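Local structure of actinorhodin polyketide putative beta-ketoacyl synthase 2 (Streptomyces coelicolor A3, 1TQY) at residues I183-S197 with E237-A249. The protein acts as the chain length factor of actinorhodin biosynthesis, a beta-ketoacyl synthase relative thought to help set the length of the polyketide chain. Residues are numbered along the deposited sequence; the frame is centred on the assembly and turned at random.
Sequences IRRGTPLVVSGGVDS and EGGAILVLEDSAA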
ATOM      1  N   ILE B 183       2.506  16.199  -4.790  1.00 24.34           N
ATOM      2  CA  ILE B 183       2.837  17.314  -5.663  1.00 26.59           C
ATOM      3  C   ILE B 183       2.608  18.649  -4.942  1.00 29.14           C
ATOM      4  O   ILE B 183       3.458  19.549  -4.962  1.00 28.75           O
ATOM      5  CB  ILE B 183       1.974  17.267  -6.936  1.00 26.94           C
ATOM      6  CG1 ILE B 183       2.455  16.110  -7.803  1.00 25.71           C
ATOM      7  CG2 ILE B 183       2.013  18.623  -7.660  1.00 26.57           C
ATOM      8  CD1 ILE B 183       1.516  15.731  -8.907  1.00 28.09           C
ATOM      9  N   ARG B 184       1.462  18.770  -4.286  1.00 28.55           N
ATOM     10  CA  ARG B 184       1.149  20.004  -3.576  1.00 32.16           C
ATOM     11  C   ARG B 184       2.096  20.311  -2.412  1.00 32.80           C
ATOM     12  O   ARG B 184       2.231  21.468  -2.013  1.00 31.84           O
ATOM     13  CB  ARG B 184      -0.307  19.977  -3.096  1.00 34.00           C
ATOM     14  CG  ARG B 184      -1.261  20.690  -4.065  1.00 38.40           C
ATOM     15  CD  ARG B 184      -2.634  20.041  -4.098  1.00 40.00           C
ATOM     16  NE  ARG B 184      -3.105  19.745  -2.755  1.00 46.08           N
ATOM     17  CZ  ARG B 184      -3.659  20.632  -1.936  1.00 48.63           C
ATOM     18  NH1 ARG B 184      -3.830  21.889  -2.330  1.00 48.85           N
ATOM     19  NH2 ARG B 184      -4.017  20.262  -0.709  1.00 49.59           N
ATOM     20  N   ARG B 185       2.757  19.287  -1.878  1.00 32.21           N
ATOM     21  CA  ARG B 185       3.689  19.495  -0.782  1.00 32.62           C
ATOM     22  C   ARG B 185       5.093  19.867  -1.256  1.00 32.56           C
ATOM     23  O   ARG B 185       5.958  20.200  -0.442  1.00 33.80           O
ATOM     24  CB  ARG B 185       3.777  18.258   0.111  1.00 33.66           C
ATOM     25  CG  ARG B 185       2.554  18.036   0.971  1.00 37.40           C
ATOM     26  CD  ARG B 185       2.818  17.015   2.069  1.00 39.50           C
ATOM     27  NE  ARG B 185       3.680  17.538   3.129  1.00 42.95           N
ATOM     28  CZ  ARG B 185       4.936  17.156   3.342  1.00 42.92           C
ATOM     29  NH1 ARG B 185       5.499  16.236   2.567  1.00 42.94           N
ATOM     30  NH2 ARG B 185       5.628  17.692   4.337  1.00 45.45           N
ATOM     31  N   GLY B 186       5.329  19.805  -2.563  1.00 31.55           N
ATOM     32  CA  GLY B 186       6.641  20.167  -3.067  1.00 31.19           C
ATOM     33  C   GLY B 186       7.348  19.313  -4.106  1.00 31.26           C
ATOM     34  O   GLY B 186       8.496  19.610  -4.432  1.00 32.64           O
ATOM     35  N   THR B 187       6.713  18.259  -4.616  1.00 30.17           N
ATOM     36  CA  THR B 187       7.339  17.437  -5.655  1.00 28.15           C
ATOM     37  C   THR B 187       6.633  17.774  -6.969  1.00 28.81           C
ATOM     38  O   THR B 187       5.473  17.447  -7.144  1.00 29.31           O
ATOM     39  CB  THR B 187       7.183  15.934  -5.389  1.00 27.58           C
ATOM     40  OG1 THR B 187       7.722  15.606  -4.100  1.00 25.60           O
ATOM     41  CG2 THR B 187       7.924  15.139  -6.462  1.00 25.88           C
ATOM     42  N   PRO B 188       7.336  18.416  -7.919  1.00 30.23           N
ATOM     43  CA  PRO B 188       6.800  18.825  -9.226  1.00 29.66           C
ATOM     44  C   PRO B 188       6.161  17.781 -10.118  1.00 29.29           C
ATOM     45  O   PRO B 188       5.155  18.055 -10.770  1.00 30.01           O
ATOM     46  CB  PRO B 188       8.006  19.452  -9.923  1.00 29.07           C
ATOM     47  CG  PRO B 188       8.848  19.920  -8.807  1.00 30.65           C
ATOM     48  CD  PRO B 188       8.760  18.770  -7.827  1.00 30.00           C
ATOM     49  N   LEU B 189       6.756  16.600 -10.182  1.00 29.67           N
ATOM     50  CA  LEU B 189       6.217  15.565 -11.040  1.00 28.09           C
ATOM     51  C   LEU B 189       6.040  14.280 -10.262  1.00 27.67           C
ATOM     52  O   LEU B 189       6.874  13.921  -9.427  1.00 27.99           O
ATOM     53  CB  LEU B 189       7.143  15.353 -12.247  1.00 27.96           C
ATOM     54  CG  LEU B 189       6.722  14.378 -13.350  1.00 27.77           C
ATOM     55  CD1 LEU B 189       7.476  14.674 -14.624  1.00 27.22           C
ATOM     56  CD2 LEU B 189       6.974  12.939 -12.900  1.00 28.82           C
ATOM     57  N   VAL B 190       4.939  13.594 -10.547  1.00 26.06           N
ATOM     58  CA  VAL B 190       4.632  12.339  -9.889  1.00 24.96           C
ATOM     59  C   VAL B 190       3.979  11.389 -10.883  1.00 25.03           C
ATOM     60  O   VAL B 190       3.012  11.742 -11.569  1.00 25.51           O
ATOM     61  CB  VAL B 190       3.688  12.554  -8.681  1.00 25.35           C
ATOM     62  CG1 VAL B 190       3.229  11.202  -8.142  1.00 25.00           C
ATOM     63  CG2 VAL B 190       4.413  13.332  -7.583  1.00 25.38           C
ATOM     64  N   VAL B 191       4.532  10.185 -10.978  1.00 23.94           N
ATOM     65  CA  VAL B 191       3.997   9.163 -11.870  1.00 23.53           C
ATOM     66  C   VAL B 191       3.036   8.360 -11.008  1.00 22.74           C
ATOM     67  O   VAL B 191       3.396   7.883  -9.930  1.00 23.28           O
ATOM     68  CB  VAL B 191       5.121   8.259 -12.415  1.00 24.19           C
ATOM     69  CG1 VAL B 191       4.524   7.083 -13.172  1.00 23.43           C
ATOM     70  CG2 VAL B 191       6.016   9.068 -13.328  1.00 21.70           C
ATOM     71  N   SER B 192       1.812   8.198 -11.481  1.00 23.22           N
ATOM     72  CA  SER B 192       0.814   7.533 -10.660  1.00 23.41           C
ATOM     73  C   SER B 192      -0.132   6.675 -11.465  1.00 23.35           C
ATOM     74  O   SER B 192      -0.391   6.932 -12.641  1.00 23.37           O
ATOM     75  CB  SER B 192       0.009   8.605  -9.903  1.00 22.80           C
ATOM     76  OG  SER B 192      -0.799   8.037  -8.888  1.00 24.20           O
ATOM     77  N   GLY B 193      -0.663   5.655 -10.814  1.00 23.15           N
ATOM     78  CA  GLY B 193      -1.587   4.782 -11.493  1.00 23.97           C
ATOM     79  C   GLY B 193      -1.586   3.424 -10.847  1.00 23.49           C
ATOM     80  O   GLY B 193      -1.247   3.260  -9.674  1.00 23.82           O
ATOM     81  N   GLY B 194      -1.966   2.439 -11.645  1.00 22.89           N
ATOM     82  CA  GLY B 194      -2.019   1.079 -11.166  1.00 23.13           C
ATOM     83  C   GLY B 194      -2.317   0.153 -12.320  1.00 22.46           C
ATOM     84  O   GLY B 194      -2.851   0.554 -13.361  1.00 21.54           O
ATOM     85  N   VAL B 195      -1.944  -1.098 -12.107  1.00 22.52           N
ATOM     86  CA  VAL B 195      -2.125  -2.163 -13.068  1.00 24.09           C
ATOM     87  C   VAL B 195      -2.217  -3.441 -12.257  1.00 23.97           C
ATOM     88  O   VAL B 195      -1.459  -3.628 -11.312  1.00 24.81           O
ATOM     89  CB  VAL B 195      -0.907  -2.280 -14.021  1.00 24.72           C
ATOM     90  CG1 VAL B 195      -1.011  -3.555 -14.843  1.00 23.61           C
ATOM     91  CG2 VAL B 195      -0.844  -1.075 -14.955  1.00 23.76           C
ATOM     92  N   ASP B 196      -3.166  -4.305 -12.594  1.00 24.17           N
ATOM     93  CA  ASP B 196      -3.291  -5.585 -11.902  1.00 24.25           C
ATOM     94  C   ASP B 196      -3.456  -6.649 -12.962  1.00 23.63           C
ATOM     95  O   ASP B 196      -3.798  -6.346 -14.103  1.00 23.91           O
ATOM     96  CB  ASP B 196      -4.515  -5.638 -10.966  1.00 25.40           C
ATOM     97  CG  ASP B 196      -4.177  -5.298  -9.523  1.00 29.94           C
ATOM     98  OD1 ASP B 196      -4.504  -4.165  -9.084  1.00 29.92           O
ATOM     99  OD2 ASP B 196      -3.595  -6.159  -8.812  1.00 31.00           O
ATOM    100  N   SER B 197      -3.211  -7.889 -12.565  1.00 25.35           N
ATOM    101  CA  SER B 197      -3.354  -9.063 -13.421  1.00 26.54           C
ATOM    102  C   SER B 197      -3.311 -10.273 -12.502  1.00 25.67           C
ATOM    103  O   SER B 197      -2.380 -10.431 -11.720  1.00 26.17           O
ATOM    104  CB  SER B 197      -2.217  -9.167 -14.434  1.00 25.94           C
ATOM    105  OG  SER B 197      -2.407 -10.315 -15.242  1.00 27.92           O
ATOM    106  N   GLU B 237      -7.330  -7.582 -16.856  1.00 21.82           N
ATOM    107  CA  GLU B 237      -5.941  -7.321 -16.472  1.00 22.21           C
ATOM    108  C   GLU B 237      -5.553  -6.043 -17.184  1.00 23.07           C
ATOM    109  O   GLU B 237      -6.050  -5.765 -18.276  1.00 21.28           O
ATOM    110  CB  GLU B 237      -5.008  -8.464 -16.906  1.00 23.71           C
ATOM    111  CG  GLU B 237      -4.726  -8.506 -18.402  1.00 27.71           C
ATOM    112  CD  GLU B 237      -3.780  -9.646 -18.813  1.00 30.99           C
ATOM    113  OE1 GLU B 237      -3.016 -10.152 -17.956  1.00 32.18           O
ATOM    114  OE2 GLU B 237      -3.791 -10.020 -20.007  1.00 30.37           O
ATOM    115  N   GLY B 238      -4.682  -5.253 -16.571  1.00 24.06           N
ATOM    116  CA  GLY B 238      -4.270  -4.020 -17.206  1.00 23.71           C
ATOM    117  C   GLY B 238      -4.505  -2.815 -16.327  1.00 23.24           C
ATOM    118  O   GLY B 238      -4.675  -2.931 -15.113  1.00 23.72           O
ATOM    119  N   GLY B 239      -4.503  -1.648 -16.952  1.00 24.40           N
ATOM    120  CA  GLY B 239      -4.714  -0.419 -16.215  1.00 24.48           C
ATOM    121  C   GLY B 239      -4.115   0.777 -16.917  1.00 24.74           C
ATOM    122  O   GLY B 239      -4.062   0.836 -18.146  1.00 24.76           O
ATOM    123  N   ALA B 240      -3.655   1.742 -16.132  1.00 24.31           N
ATOM    124  CA  ALA B 240      -3.068   2.937 -16.701  1.00 23.58           C
ATOM    125  C   ALA B 240      -2.111   3.601 -15.742  1.00 23.32           C
ATOM    126  O   ALA B 240      -2.182   3.415 -14.532  1.00 24.31           O
ATOM    127  CB  ALA B 240      -4.163   3.913 -17.084  1.00 24.29           C
ATOM    128  N   ILE B 241      -1.195   4.367 -16.302  1.00 22.10           N
ATOM    129  CA  ILE B 241      -0.244   5.102 -15.498  1.00 21.93           C
ATOM    130  C   ILE B 241      -0.322   6.494 -16.087  1.00 23.92           C
ATOM    131  O   ILE B 241      -0.438   6.653 -17.302  1.00 24.44           O
ATOM    132  CB  ILE B 241       1.177   4.537 -15.659  1.00 21.72           C
ATOM    133  CG1 ILE B 241       1.257   3.127 -15.041  1.00 21.78           C
ATOM    134  CG2 ILE B 241       2.185   5.468 -15.009  1.00 20.59           C
ATOM    135  CD1 ILE B 241       1.076   3.072 -13.519  1.00 19.99           C
ATOM    136  N   LEU B 242      -0.314   7.510 -15.241  1.00 24.38           N
ATOM    137  CA  LEU B 242      -0.355   8.864 -15.757  1.00 25.46           C
ATOM    138  C   LEU B 242       0.657   9.743 -15.064  1.00 24.61           C
ATOM    139  O   LEU B 242       1.103   9.447 -13.958  1.00 23.67           O
ATOM    140  CB  LEU B 242      -1.756   9.480 -15.645  1.00 27.30           C
ATOM    141  CG  LEU B 242      -2.884   8.908 -14.786  1.00 28.15           C
ATOM    142  CD1 LEU B 242      -4.090   9.838 -14.940  1.00 25.65           C
ATOM    143  CD2 LEU B 242      -3.257   7.482 -15.234  1.00 27.54           C
ATOM    144  N   VAL B 243       1.029  10.819 -15.742  1.00 24.67           N
ATOM    145  CA  VAL B 243       2.006  11.756 -15.219  1.00 25.12           C
ATOM    146  C   VAL B 243       1.278  12.993 -14.719  1.00 24.96           C
ATOM    147  O   VAL B 243       0.595  13.672 -15.477  1.00 25.28           O
ATOM    148  CB  VAL B 243       3.026  12.143 -16.322  1.00 25.77           C
ATOM    149  CG1 VAL B 243       3.986  13.201 -15.810  1.00 23.45           C
ATOM    150  CG2 VAL B 243       3.789  10.902 -16.763  1.00 26.83           C
ATOM    151  N   LEU B 244       1.394  13.260 -13.428  1.00 26.23           N
ATOM    152  CA  LEU B 244       0.759  14.429 -12.865  1.00 27.44           C
ATOM    153  C   LEU B 244       1.877  15.362 -12.465  1.00 28.55           C
ATOM    154  O   LEU B 244       2.958  14.913 -12.071  1.00 25.40           O
ATOM    155  CB  LEU B 244      -0.064  14.075 -11.626  1.00 27.52           C
ATOM    156  CG  LEU B 244      -0.898  12.804 -11.584  1.00 30.52           C
ATOM    157  CD1 LEU B 244      -1.950  12.975 -10.510  1.00 29.25           C
ATOM    158  CD2 LEU B 244      -1.539  12.513 -12.925  1.00 31.25           C
ATOM    159  N   GLU B 245       1.626  16.661 -12.573  1.00 29.75           N
ATOM    160  CA  GLU B 245       2.626  17.622 -12.177  1.00 32.24           C
ATOM    161  C   GLU B 245       2.071  19.000 -11.907  1.00 32.28           C
ATOM    162  O   GLU B 245       0.965  19.342 -12.327  1.00 31.54           O
ATOM    163  CB  GLU B 245       3.760  17.674 -13.205  1.00 36.31           C
ATOM    164  CG  GLU B 245       3.353  17.940 -14.633  1.00 40.24           C
ATOM    165  CD  GLU B 245       4.495  17.655 -15.621  1.00 43.06           C
ATOM    166  OE1 GLU B 245       5.645  18.091 -15.363  1.00 44.79           O
ATOM    167  OE2 GLU B 245       4.241  17.012 -16.663  1.00 41.49           O
ATOM    168  N   ASP B 246       2.852  19.757 -11.146  1.00 31.71           N
ATOM    169  CA  ASP B 246       2.535  21.117 -10.752  1.00 31.02           C
ATOM    170  C   ASP B 246       2.339  21.970 -11.995  1.00 29.68           C
ATOM    171  O   ASP B 246       3.143  21.926 -12.929  1.00 27.39           O
ATOM    172  CB  ASP B 246       3.687  21.663  -9.894  1.00 33.91           C
ATOM    173  CG  ASP B 246       3.435  23.066  -9.392  1.00 36.77           C
ATOM    174  OD1 ASP B 246       3.363  24.005 -10.217  1.00 37.67           O
ATOM    175  OD2 ASP B 246       3.313  23.223  -8.161  1.00 40.18           O
ATOM    176  N   SER B 247       1.254  22.735 -12.004  1.00 29.50           N
ATOM    177  CA  SER B 247       0.929  23.602 -13.134  1.00 32.29           C
ATOM    178  C   SER B 247       2.104  24.480 -13.549  1.00 32.58           C
ATOM    179  O   SER B 247       2.504  24.505 -14.715  1.00 31.56           O
ATOM    180  CB  SER B 247      -0.247  24.503 -12.772  1.00 32.46           C
ATOM    181  OG  SER B 247      -1.278  24.351 -13.725  1.00 39.73           O
ATOM    182  N   ALA B 248       2.636  25.214 -12.577  1.00 33.69           N
ATOM    183  CA  ALA B 248       3.754  26.111 -12.807  1.00 35.38           C
ATOM    184  C   ALA B 248       4.949  25.340 -13.350  1.00 36.48           C
ATOM    185  O   ALA B 248       5.472  25.670 -14.415  1.00 37.91           O
ATOM    186  CB  ALA B 248       4.123  26.825 -11.514  1.00 34.86           C
ATOM    187  N   ALA B 249       5.380  24.309 -12.630  1.00 37.35           N
ATOM    188  CA  ALA B 249       6.518  23.515 -13.086  1.00 39.05           C
ATOM    189  C   ALA B 249       6.292  22.988 -14.501  1.00 40.14           C
ATOM    190  O   ALA B 249       7.228  22.897 -15.294  1.00 40.59           O
ATOM    191  CB  ALA B 249       6.766  22.355 -12.135  1.00 38.49           C
TER
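The E237 carboxylate accepts from the S197 hydroxyl: S197 OG donates to OE1 over 2.8 Å, on its anti lone pair, turned away from OE2, while OE2 is held by R45 and I59 N. This closes one end of an antiparallel strand pair in the N-terminal half of the thiolase-like fold, with a sodium ion about 7 Å from the E237 side chain. Strands 189-196 and 238-246 run at 168°, joined by eight backbone hydrogen bonds between V190–L244 and D196–G238. At the other end, D246 caps helix 247-253; its OD1 meets A249 N from above the carboxylate plane, at 3.2 Å.

V190, S192, L242 and L244 share a face; helix 171-185 lies against V190 and S192, and from its end I183 CD1 reaches L244 CB at 3.6 Å, the two side chains crossing nearly at a right angle. Helix 78-93 packs against V195, I241 and V243. There I241 sets its CD1 against the backbone of two glycines, 3.6 Å from G194 N and 3.8 Å from G193 CA. With CG1 beside the backbone N (chi1 -68°), CG2 lies anti to that N and presses on V191 CG1 at a tight 3.4 Å.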